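Glycerol dehydratase (Clostridium butyricum, PDB 1R9D) probably dehydrates glycerol to 3-hydroxypropionaldehyde by glycyl-radical chemistry, without the B12 cofactor on which other glycerol dehydratases depend. Local coordinates at residues D756-V759 and Y764-Q767; N598-K601 and D607-D610; Q45-R50 and R516-F521; L459-G464 and K580-D585. One frame throughout, in Å; residues are numbered along the deposited sequence.

Contact 1. Residues D756-V759 and Y764-Q767; sequences DLIV and YSAQ
Val759 and Ala766 face each other as an antiparallel hydrogen-bonded pair, with both side chains on one face of a two-stranded ribbon. Val759 N donates to Ala766 O at 2.9 Å, and Ala766 N returns a bond to Val759 O at 2.7 Å (N-H...O 162° and 152°). Val759 O also receives the CA-H of Ser765, with CA 3.1 Å from the oxygen. The CG1 branch of Val759 sits between its own backbone N and carbonyl carbon (chi1 65°), which leaves it 3.7 Å from Ala766 O, while the same side chain touches Phe768. These strands form the beta hairpin in the glycine-radical family region. The loop between them holds Gly763, predicted to carry the radical, which is not present in this structure, and the side chain of Tyr764, just after it, lies about 6 Å from a bound glycerol. On the other face Gln767 pairs with Ile758 without hydrogen bonds between them; Ile758 CD1 lies over Gln767 CA at 4.1 Å, and Gln767 CA lies 3.6 Å from Leu757 O, in a CA-H...O contact. The extended Gln767 side chain carries its amide away from Ile758, to Gln755 O (NE2) and Arg81 NH1 (OE1). Ile758 CG2 meets Ser765 CB at 3.7 Å, while the Ser765 hydroxyl turns to Leu400 O and Arg760 NH1.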
loop_
_atom_site.group_PDB
_atom_site.type_symbol
_atom_site.label_atom_id
_atom_site.label_comp_id
_atom_site.label_asym_id
_atom_site.label_seq_id
_atom_site.Cartn_x
_atom_site.Cartn_y
_atom_site.Cartn_z
ATOM N N ASP A 756 -41.633 0.153 -25.929
ATOM C CA ASP A 756 -41.492 -1.134 -25.258
ATOM C C ASP A 756 -40.821 -2.225 -26.095
ATOM O O ASP A 756 -40.755 -3.376 -25.671
ATOM C CB ASP A 756 -42.866 -1.624 -24.797
ATOM C CG ASP A 756 -43.710 -2.145 -25.943
ATOM O OD1 ASP A 756 -43.699 -1.520 -27.026
ATOM O OD2 ASP A 756 -44.390 -3.176 -25.760
ATOM N N LEU A 757 -40.328 -1.868 -27.276
ATOM C CA LEU A 757 -39.678 -2.846 -28.149
ATOM C C LEU A 757 -38.311 -3.253 -27.601
ATOM O O LEU A 757 -37.428 -2.416 -27.445
ATOM C CB LEU A 757 -39.509 -2.271 -29.560
ATOM C CG LEU A 757 -38.736 -3.152 -30.553
ATOM C CD1 LEU A 757 -39.498 -4.440 -30.803
ATOM C CD2 LEU A 757 -38.526 -2.395 -31.854
ATOM N N ILE A 758 -38.150 -4.544 -27.318
ATOM C CA ILE A 758 -36.894 -5.076 -26.791
ATOM C C ILE A 758 -36.193 -5.906 -27.859
ATOM O O ILE A 758 -36.845 -6.627 -28.613
ATOM C CB ILE A 758 -37.127 -5.999 -25.577
ATOM C CG1 ILE A 758 -37.972 -5.285 -24.518
ATOM C CG2 ILE A 758 -35.778 -6.420 -24.979
ATOM C CD1 ILE A 758 -37.332 -4.023 -23.975
ATOM N N VAL A 759 -34.867 -5.810 -27.913
ATOM C CA VAL A 759 -34.090 -6.569 -28.887
ATOM C C VAL A 759 -32.799 -7.100 -28.263
ATOM O O VAL A 759 -32.258 -6.513 -27.327
ATOM C CB VAL A 759 -33.711 -5.701 -30.107
ATOM C CG1 VAL A 759 -32.784 -4.578 -29.681
ATOM C CG2 VAL A 759 -33.046 -6.553 -31.170
ATOM N N TYR A 764 -26.983 -9.661 -24.024
ATOM C CA TYR A 764 -27.938 -8.851 -23.277
ATOM C C TYR A 764 -28.969 -8.286 -24.233
ATOM O O TYR A 764 -28.717 -8.166 -25.433
ATOM C CB TYR A 764 -27.233 -7.692 -22.561
ATOM C CG TYR A 764 -26.715 -6.574 -23.458
ATOM C CD1 TYR A 764 -27.350 -5.324 -23.497
ATOM C CD2 TYR A 764 -25.564 -6.743 -24.224
ATOM C CE1 TYR A 764 -26.835 -4.276 -24.269
ATOM C CE2 TYR A 764 -25.047 -5.705 -25.000
ATOM C CZ TYR A 764 -25.683 -4.473 -25.014
ATOM O OH TYR A 764 -25.140 -3.441 -25.748
ATOM N N SER A 765 -30.130 -7.940 -23.690
ATOM C CA SER A 765 -31.198 -7.357 -24.485
ATOM C C SER A 765 -31.264 -5.872 -24.149
ATOM O O SER A 765 -30.724 -5.435 -23.129
ATOM C CB SER A 765 -32.529 -8.040 -24.168
ATOM O OG SER A 765 -32.513 -9.398 -24.590
ATOM N N ALA A 766 -31.905 -5.089 -25.008
ATOM C CA ALA A 766 -32.005 -3.660 -24.762
ATOM C C ALA A 766 -33.245 -3.064 -25.390
ATOM O O ALA A 766 -33.857 -3.658 -26.275
ATOM C CB ALA A 766 -30.772 -2.947 -25.310
ATOM N N GLN A 767 -33.612 -1.884 -24.903
ATOM C CA GLN A 767 -34.743 -1.151 -25.443
ATOM C C GLN A 767 -34.193 -0.630 -26.763
ATOM O O GLN A 767 -33.294 0.218 -26.786
ATOM C CB GLN A 767 -35.103 0.006 -24.508
ATOM C CG GLN A 767 -36.128 0.981 -25.059
ATOM C CD GLN A 767 -36.394 2.126 -24.096
ATOM O OE1 GLN A 767 -35.472 2.638 -23.457
ATOM N NE2 GLN A 767 -37.654 2.544 -23.996
#

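Contact 2. Residues N598-K601 and D607-D610; sequences NAPK and DEVD
Val609 presses its two methyls against the backbone carbonyls of Pro600 and Lys601, and this is the tight part of the contact. CG2 lies 3.6 Å from Pro600 O, and CG1 lies at the same 3.6 Å from Lys601 O. With chi1 at 55°, CG1 falls between the valine's own N and carbonyl carbon and also meets the proline ring, 4.1 Å from Pro600 CB. Asp558 and Val561 of helix 553-569 pack on the valine too, so it is buried between that helix and the loop. The contact joins this loop, which follows helix 590-597, to the first turn of helix 607-624, a short helix-loop-helix connection. On the side of Glu608 the packing is looser. The extended Glu608 crosses the proline ring obliquely, with OE1 3.8 Å from Pro600 CG, and its carboxylate makes a long, weak ion pair with Lys565. On another flank a water spans the gap instead of a direct bond, donating to Lys601 O at 2.8 Å and to Asp610 OD1 at 2.7 Å. Lys601 leaves its backbone away from helix 607-624, and its chain curls back, so that NZ reaches Ala599 O at 3.0 Å from above the carbonyl plane, and Leu596 O at the end of helix 590-597. Asp610 OD2 meets Ser686 OG and Lys689 NZ, and Asp607 shares that lysine. Held by the carbonyl oxygens of Ala599 and Leu596, the Lys601 ammonium is probably charged, and the two aspartates, near the amino end of their helix and beside Lys689, are likewise probably ionised.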
loop_
_atom_site.group_PDB
_atom_site.type_symbol
_atom_site.label_atom_id
_atom_site.label_comp_id
_atom_site.label_asym_id
_atom_site.label_seq_id
_atom_site.Cartn_x
_atom_site.Cartn_y
_atom_site.Cartn_z
ATOM N N ASN A 598 -15.581 -13.895 -52.598
ATOM C CA ASN A 598 -15.993 -15.212 -53.067
ATOM C C ASN A 598 -15.191 -16.370 -52.482
ATOM O O ASN A 598 -15.486 -17.532 -52.759
ATOM C CB ASN A 598 -15.971 -15.266 -54.600
ATOM C CG ASN A 598 -17.058 -14.402 -55.230
ATOM O OD1 ASN A 598 -18.143 -14.243 -54.669
ATOM N ND2 ASN A 598 -16.778 -13.858 -56.411
ATOM N N ALA A 599 -14.179 -16.057 -51.676
ATOM C CA ALA A 599 -13.382 -17.099 -51.031
ATOM C C ALA A 599 -14.313 -17.753 -50.000
ATOM O O ALA A 599 -15.310 -17.148 -49.603
ATOM C CB ALA A 599 -12.168 -16.484 -50.343
ATOM N N PRO A 600 -14.006 -18.986 -49.556
ATOM C CA PRO A 600 -14.851 -19.686 -48.572
ATOM C C PRO A 600 -15.087 -18.868 -47.295
ATOM O O PRO A 600 -14.152 -18.290 -46.752
ATOM C CB PRO A 600 -14.066 -20.968 -48.283
ATOM C CG PRO A 600 -13.266 -21.182 -49.533
ATOM C CD PRO A 600 -12.813 -19.786 -49.883
ATOM N N LYS A 601 -16.330 -18.847 -46.815
ATOM C CA LYS A 601 -16.680 -18.088 -45.613
ATOM C C LYS A 601 -17.105 -18.948 -44.421
ATOM O O LYS A 601 -17.773 -19.972 -44.572
ATOM C CB LYS A 601 -17.799 -17.087 -45.938
ATOM C CG LYS A 601 -17.404 -15.996 -46.931
ATOM C CD LYS A 601 -16.445 -14.988 -46.311
ATOM C CE LYS A 601 -15.983 -13.931 -47.318
ATOM N NZ LYS A 601 -14.992 -14.472 -48.302
ATOM N N ASP A 607 -14.737 -26.969 -43.808
ATOM C CA ASP A 607 -13.549 -27.127 -42.967
ATOM C C ASP A 607 -12.359 -26.229 -43.279
ATOM O O ASP A 607 -11.682 -25.755 -42.362
ATOM C CB ASP A 607 -13.068 -28.581 -42.975
ATOM C CG ASP A 607 -13.980 -29.506 -42.194
ATOM O OD1 ASP A 607 -14.663 -29.035 -41.259
ATOM O OD2 ASP A 607 -13.999 -30.716 -42.506
ATOM N N GLU A 608 -12.092 -26.001 -44.560
ATOM C CA GLU A 608 -10.954 -25.178 -44.954
ATOM C C GLU A 608 -10.924 -23.825 -44.249
ATOM O O GLU A 608 -9.879 -23.401 -43.753
ATOM C CB GLU A 608 -10.942 -24.976 -46.471
ATOM C CG GLU A 608 -9.795 -24.107 -46.960
ATOM C CD GLU A 608 -9.658 -24.120 -48.469
ATOM O OE1 GLU A 608 -10.667 -23.866 -49.161
ATOM O OE2 GLU A 608 -8.538 -24.381 -48.962
ATOM N N VAL A 609 -12.062 -23.143 -44.204
ATOM C CA VAL A 609 -12.099 -21.847 -43.546
ATOM C C VAL A 609 -12.409 -21.982 -42.053
ATOM O O VAL A 609 -11.822 -21.280 -41.234
ATOM C CB VAL A 609 -13.113 -20.887 -44.230
ATOM C CG1 VAL A 609 -14.499 -21.520 -44.286
ATOM C CG2 VAL A 609 -13.146 -19.553 -43.485
ATOM N N ASP A 610 -13.308 -22.891 -41.696
ATOM C CA ASP A 610 -13.653 -23.077 -40.292
ATOM C C ASP A 610 -12.418 -23.375 -39.431
ATOM O O ASP A 610 -12.299 -22.864 -38.317
ATOM C CB ASP A 610 -14.687 -24.197 -40.132
ATOM C CG ASP A 610 -16.031 -23.851 -40.754
ATOM O OD1 ASP A 610 -16.192 -22.705 -41.226
ATOM O OD2 ASP A 610 -16.923 -24.724 -40.767
HETATM O O HOH W 1 -17.895 -22.472 -43.341
#

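Contact 3. Residues Q45-R50 and R516-F521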
loop_
_atom_site.group_PDB
_atom_site.type_symbol
_atom_site.label_atom_id
_atom_site.label_comp_id
_atom_site.label_asym_id
_atom_site.label_seq_id
_atom_site.Cartn_x
_atom_site.Cartn_y
_atom_site.Cartn_z
ATOM N N GLN A 45 -6.497 7.767 7.481
ATOM C CA GLN A 45 -6.947 6.390 7.637
ATOM C C GLN A 45 -6.488 5.496 6.478
ATOM O O GLN A 45 -6.310 5.972 5.357
ATOM C CB GLN A 45 -8.476 6.384 7.685
ATOM C CG GLN A 45 -9.075 5.288 8.515
ATOM C CD GLN A 45 -8.874 5.521 9.993
ATOM O OE1 GLN A 45 -8.491 4.617 10.721
ATOM N NE2 GLN A 45 -9.141 6.740 10.445
ATOM N N PRO A 46 -6.278 4.192 6.742
ATOM C CA PRO A 46 -5.852 3.249 5.699
ATOM C C PRO A 46 -6.991 3.180 4.673
ATOM O O PRO A 46 -8.157 3.369 5.028
ATOM C CB PRO A 46 -5.704 1.931 6.458
ATOM C CG PRO A 46 -5.367 2.362 7.838
ATOM C CD PRO A 46 -6.275 3.546 8.065
ATOM N N ALA A 47 -6.666 2.892 3.418
ATOM C CA ALA A 47 -7.687 2.839 2.372
ATOM C C ALA A 47 -8.935 2.004 2.682
ATOM O O ALA A 47 -10.054 2.431 2.393
ATOM C CB ALA A 47 -7.061 2.360 1.062
ATOM N N ILE A 48 -8.758 0.822 3.263
ATOM C CA ILE A 48 -9.899 -0.042 3.557
ATOM C C ILE A 48 -10.895 0.600 4.526
ATOM O O ILE A 48 -12.112 0.448 4.380
ATOM C CB ILE A 48 -9.426 -1.416 4.117
ATOM C CG1 ILE A 48 -10.604 -2.393 4.193
ATOM C CG2 ILE A 48 -8.785 -1.236 5.489
ATOM C CD1 ILE A 48 -11.086 -2.878 2.838
ATOM N N LEU A 49 -10.379 1.322 5.512
ATOM C CA LEU A 49 -11.241 1.977 6.488
ATOM C C LEU A 49 -11.904 3.202 5.851
ATOM O O LEU A 49 -13.050 3.522 6.159
ATOM C CB LEU A 49 -10.415 2.360 7.722
ATOM C CG LEU A 49 -11.038 2.185 9.112
ATOM C CD1 LEU A 49 -11.772 0.857 9.225
ATOM C CD2 LEU A 49 -9.928 2.249 10.153
ATOM N N ARG A 50 -11.192 3.884 4.957
ATOM C CA ARG A 50 -11.761 5.040 4.269
ATOM C C ARG A 50 -12.966 4.582 3.449
ATOM O O ARG A 50 -13.988 5.268 3.383
ATOM C CB ARG A 50 -10.729 5.685 3.340
ATOM C CG ARG A 50 -9.647 6.465 4.067
ATOM C CD ARG A 50 -9.554 7.888 3.528
ATOM N NE ARG A 50 -8.568 8.013 2.472
ATOM C CZ ARG A 50 -8.327 9.129 1.794
ATOM N NH1 ARG A 50 -9.006 10.239 2.052
ATOM N NH2 ARG A 50 -7.384 9.134 0.871
ATOM N N ARG A 516 -6.202 1.721 -3.848
ATOM C CA ARG A 516 -7.112 2.821 -3.548
ATOM C C ARG A 516 -8.590 2.508 -3.362
ATOM O O ARG A 516 -9.315 3.313 -2.768
ATOM C CB ARG A 516 -6.948 3.913 -4.606
ATOM C CG ARG A 516 -5.595 4.601 -4.528
ATOM C CD ARG A 516 -5.457 5.757 -5.509
ATOM N NE ARG A 516 -4.191 6.455 -5.297
ATOM C CZ ARG A 516 -3.805 7.543 -5.956
ATOM N NH1 ARG A 516 -4.588 8.074 -6.888
ATOM N NH2 ARG A 516 -2.637 8.105 -5.674
ATOM N N ALA A 517 -9.052 1.360 -3.850
ATOM C CA ALA A 517 -10.461 1.024 -3.698
ATOM C C ALA A 517 -10.789 -0.411 -3.274
ATOM O O ALA A 517 -11.577 -1.096 -3.929
ATOM C CB ALA A 517 -11.227 1.378 -4.990
ATOM N N PRO A 518 -10.174 -0.897 -2.184
ATOM C CA PRO A 518 -10.504 -2.262 -1.766
ATOM C C PRO A 518 -11.935 -2.154 -1.226
ATOM O O PRO A 518 -12.275 -1.155 -0.589
ATOM C CB PRO A 518 -9.458 -2.553 -0.691
ATOM C CG PRO A 518 -9.209 -1.196 -0.094
ATOM C CD PRO A 518 -9.138 -0.309 -1.317
ATOM N N LEU A 519 -12.773 -3.155 -1.485
ATOM C CA LEU A 519 -14.176 -3.095 -1.065
ATOM C C LEU A 519 -14.580 -3.987 0.109
ATOM O O LEU A 519 -14.706 -5.202 -0.037
ATOM C CB LEU A 519 -15.074 -3.401 -2.268
ATOM C CG LEU A 519 -14.822 -2.549 -3.517
ATOM C CD1 LEU A 519 -15.894 -2.857 -4.551
ATOM C CD2 LEU A 519 -14.846 -1.064 -3.169
ATOM N N PRO A 520 -14.830 -3.380 1.283
ATOM C CA PRO A 520 -15.224 -4.087 2.509
ATOM C C PRO A 520 -16.555 -4.834 2.424
ATOM O O PRO A 520 -16.637 -6.011 2.775
ATOM C CB PRO A 520 -15.286 -2.969 3.560
ATOM C CG PRO A 520 -14.451 -1.876 2.988
ATOM C CD PRO A 520 -14.758 -1.930 1.524
ATOM N N PHE A 521 -17.601 -4.153 1.964
ATOM C CA PHE A 521 -18.919 -4.778 1.890
ATOM C C PHE A 521 -18.981 -5.962 0.921
ATOM O O PHE A 521 -19.374 -7.067 1.300
ATOM C CB PHE A 521 -19.982 -3.736 1.516
ATOM C CG PHE A 521 -21.388 -4.271 1.541
ATOM C CD1 PHE A 521 -22.081 -4.505 0.356
ATOM C CD2 PHE A 521 -22.010 -4.567 2.750
ATOM C CE1 PHE A 521 -23.376 -5.030 0.371
ATOM C CE2 PHE A 521 -23.304 -5.092 2.781
ATOM C CZ PHE A 521 -23.991 -5.325 1.589
#
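This is a largely apolar contact, with no hydrogen bond across it, made where Ala47 and Ile48, in the first turn of helix 47-61, meet Pro518, in the bend between helices 484-516 and 520-524, and Pro520, first residue of helix 520-524. Ile48 does most of the work. Its CG1 stands anti to the backbone N (chi1 -170°), which sends CD1 into the notch between the two prolines, 3.9 Å from Pro518 CG and 3.5 Å from Pro520 CG. The isoleucine crosses the Pro518 ring at a slant, whereas Ile48 and Pro520 run alongside each other in opposite directions. Pro520 CG also rests 3.6 Å from the backbone Ile48 O, which also takes a weak hydrogen bond from Ser207 OG. One step back along the helix, Ala47 CB reaches Pro518 CD at 4.1 Å and extends the seam toward Arg516. Phe204, on helix 197-230, packs against Ile48 from outside the pair, and Arg51 and Ala52 further along helix 47-61 touch Pro520. The place lies close to the dimer interface: Arg516 NH2 binds Glu43 O of the second subunit, and Pro46 packs on Tyr138 of that subunit. Since a proline nitrogen has no proton to donate, the two rings offer carbon surface alone, and the fit of one isoleucine methyl between them rests on shape and van der Waals attraction.

Contact 4. Residues L459-G464 and K580-D585; sequences LTINSG and KTLNND
Helices 453-461 and 575-583 meet at their carboxyl ends, Ile461 facing Leu582 with CA atoms 9.2 Å apart and Asn462 facing Asn583 with CA atoms at 9.0 Å. Each helix is closed by a Schellman motif. In the first, Ser463 takes the positive phi and Gly464 N reaches back to Leu459 O at 2.7 Å; in the second, Asp585 takes it, Phe586 N reaches Thr581 O, and the inner bond runs from Asp585 N to Leu582 O at 2.9 Å. The backbones stay well apart, so the side chains alone bridge between them. Ile461 and Leu582 cross at about a right angle, both directed at the opposite helix, and touch through the ends of their chains. Pro656 packs on Ile461 from a nearby loop, and Lys579, from the same helix as Leu582, lies against both Ile461 and Asn462. Next to this apolar touch the two asparagines set their amides side by side, sliding past each other in opposite directions with planes 23° apart. Their first torsions are nearly the same: CG lies anti to the carbonyl carbon, beside the backbone N, in both, which brings the N-H of each amide opposite the C=O of the other. Asn583 ND2 donates to Asn462 OD1 at 3.3 Å (157° at the hydrogen), with that oxygen lying in the Asn583 amide plane; the return bond, Asn462 ND2 to Asn583 OD1 at 3.4 Å, is weak. The methyls Ile461 CD1 and Leu582 CD1 are 3.4 Å apart, closer than usual van der Waals contact.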
loop_
_atom_site.group_PDB
_atom_site.type_symbol
_atom_site.label_atom_id
_atom_site.label_comp_id
_atom_site.label_asym_id
_atom_site.label_seq_id
_atom_site.Cartn_x
_atom_site.Cartn_y
_atom_site.Cartn_z
ATOM N N LEU A 459 -2.235 -5.231 -39.179
ATOM C CA LEU A 459 -0.853 -4.952 -38.813
ATOM C C LEU A 459 0.114 -6.013 -39.327
ATOM O O LEU A 459 1.304 -5.744 -39.477
ATOM C CB LEU A 459 -0.722 -4.814 -37.293
ATOM C CG LEU A 459 -1.347 -3.543 -36.713
ATOM C CD1 LEU A 459 -1.298 -3.604 -35.192
ATOM C CD2 LEU A 459 -0.601 -2.311 -37.228
ATOM N N THR A 460 -0.385 -7.219 -39.582
ATOM C CA THR A 460 0.469 -8.278 -40.111
ATOM C C THR A 460 0.777 -7.921 -41.563
ATOM O O THR A 460 1.924 -7.983 -42.007
ATOM C CB THR A 460 -0.232 -9.654 -40.069
ATOM O OG1 THR A 460 -0.589 -9.967 -38.715
ATOM C CG2 THR A 460 0.696 -10.738 -40.598
ATOM N N ILE A 461 -0.260 -7.532 -42.295
ATOM C CA ILE A 461 -0.104 -7.152 -43.690
ATOM C C ILE A 461 0.766 -5.904 -43.826
ATOM O O ILE A 461 1.515 -5.772 -44.796
ATOM C CB ILE A 461 -1.481 -6.915 -44.349
ATOM C CG1 ILE A 461 -2.186 -8.262 -44.535
ATOM C CG2 ILE A 461 -1.316 -6.189 -45.684
ATOM C CD1 ILE A 461 -3.566 -8.167 -45.146
ATOM N N ASN A 462 0.682 -4.999 -42.853
ATOM C CA ASN A 462 1.477 -3.772 -42.892
ATOM C C ASN A 462 2.738 -3.788 -42.017
ATOM O O ASN A 462 3.309 -2.740 -41.726
ATOM C CB ASN A 462 0.603 -2.565 -42.526
ATOM C CG ASN A 462 -0.484 -2.299 -43.559
ATOM O OD1 ASN A 462 -0.251 -2.420 -44.762
ATOM N ND2 ASN A 462 -1.669 -1.916 -43.094
ATOM N N SER A 463 3.172 -4.978 -41.610
ATOM C CA SER A 463 4.377 -5.135 -40.792
ATOM C C SER A 463 4.464 -4.226 -39.565
ATOM O O SER A 463 5.510 -3.626 -39.309
ATOM C CB SER A 463 5.631 -4.922 -41.649
ATOM O OG SER A 463 5.752 -5.922 -42.642
ATOM N N GLY A 464 3.372 -4.126 -38.811
ATOM C CA GLY A 464 3.370 -3.306 -37.611
ATOM C C GLY A 464 3.386 -1.805 -37.833
ATOM O O GLY A 464 3.520 -1.041 -36.875
ATOM N N LYS A 580 -1.591 -3.186 -51.307
ATOM C CA LYS A 580 -1.970 -1.901 -51.885
ATOM C C LYS A 580 -3.478 -1.754 -52.013
ATOM O O LYS A 580 -4.026 -0.687 -51.741
ATOM C CB LYS A 580 -1.306 -1.711 -53.251
ATOM C CG LYS A 580 0.208 -1.569 -53.165
ATOM C CD LYS A 580 0.839 -1.322 -54.530
ATOM C CE LYS A 580 2.356 -1.241 -54.420
ATOM N NZ LYS A 580 3.004 -1.072 -55.751
ATOM N N THR A 581 -4.148 -2.829 -52.418
ATOM C CA THR A 581 -5.597 -2.804 -52.575
ATOM C C THR A 581 -6.289 -2.525 -51.241
ATOM O O THR A 581 -7.214 -1.721 -51.169
ATOM C CB THR A 581 -6.127 -4.144 -53.121
ATOM O OG1 THR A 581 -5.416 -4.491 -54.316
ATOM C CG2 THR A 581 -7.604 -4.033 -53.444
ATOM N N LEU A 582 -5.840 -3.191 -50.183
ATOM C CA LEU A 582 -6.448 -2.996 -48.874
ATOM C C LEU A 582 -6.215 -1.582 -48.360
ATOM O O LEU A 582 -7.128 -0.949 -47.838
ATOM C CB LEU A 582 -5.897 -4.017 -47.876
ATOM C CG LEU A 582 -6.248 -5.470 -48.192
ATOM C CD1 LEU A 582 -5.506 -6.390 -47.236
ATOM C CD2 LEU A 582 -7.751 -5.677 -48.092
ATOM N N ASN A 583 -4.996 -1.082 -48.515
ATOM C CA ASN A 583 -4.679 0.260 -48.051
ATOM C C ASN A 583 -5.439 1.332 -48.823
ATOM O O ASN A 583 -5.567 2.466 -48.356
ATOM C CB ASN A 583 -3.170 0.503 -48.125
ATOM C CG ASN A 583 -2.407 -0.288 -47.070
ATOM O OD1 ASN A 583 -2.799 -0.315 -45.901
ATOM N ND2 ASN A 583 -1.315 -0.925 -47.472
ATOM N N ASN A 584 -5.957 0.974 -49.996
ATOM C CA ASN A 584 -6.727 1.918 -50.804
ATOM C C ASN A 584 -8.221 1.610 -50.703
ATOM O O ASN A 584 -9.035 2.173 -51.438
ATOM C CB ASN A 584 -6.290 1.862 -52.272
ATOM C CG ASN A 584 -4.818 2.172 -52.454
ATOM O OD1 ASN A 584 -4.286 3.099 -51.840
ATOM N ND2 ASN A 584 -4.154 1.406 -53.313
ATOM N N ASP A 585 -8.570 0.707 -49.791
ATOM C CA ASP A 585 -9.959 0.317 -49.570
ATOM C C ASP A 585 -10.650 -0.172 -50.847
ATOM O O ASP A 585 -11.801 0.170 -51.114
ATOM C CB ASP A 585 -10.733 1.492 -48.950
ATOM C CG ASP A 585 -12.091 1.081 -48.402
ATOM O OD1 ASP A 585 -12.206 -0.034 -47.850
ATOM O OD2 ASP A 585 -13.045 1.880 -48.501
#

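From the N terminus, contact 3 opens first, at residues 45-50, and closes a loop of 465 residues when 516-521 comes back to it. Before it closes, contact 4 opens at 459-464, and its partner 580-585 follows afterwards, so the two loops cross. Contact 2 comes next as a short local loop, 598-601 with 607-610, and contact 1 follows it in series at 756-759 and 764-767. Contacts 2 and 4 lie on the same side of the chain's centre, their centres about 21 Å apart; contact 3 is across the centre from contact 2. Contacts 3 and 4 join helix ends, contact 2 a loop to the helix after it, whereas contact 1 shapes the glycine-radical hairpin.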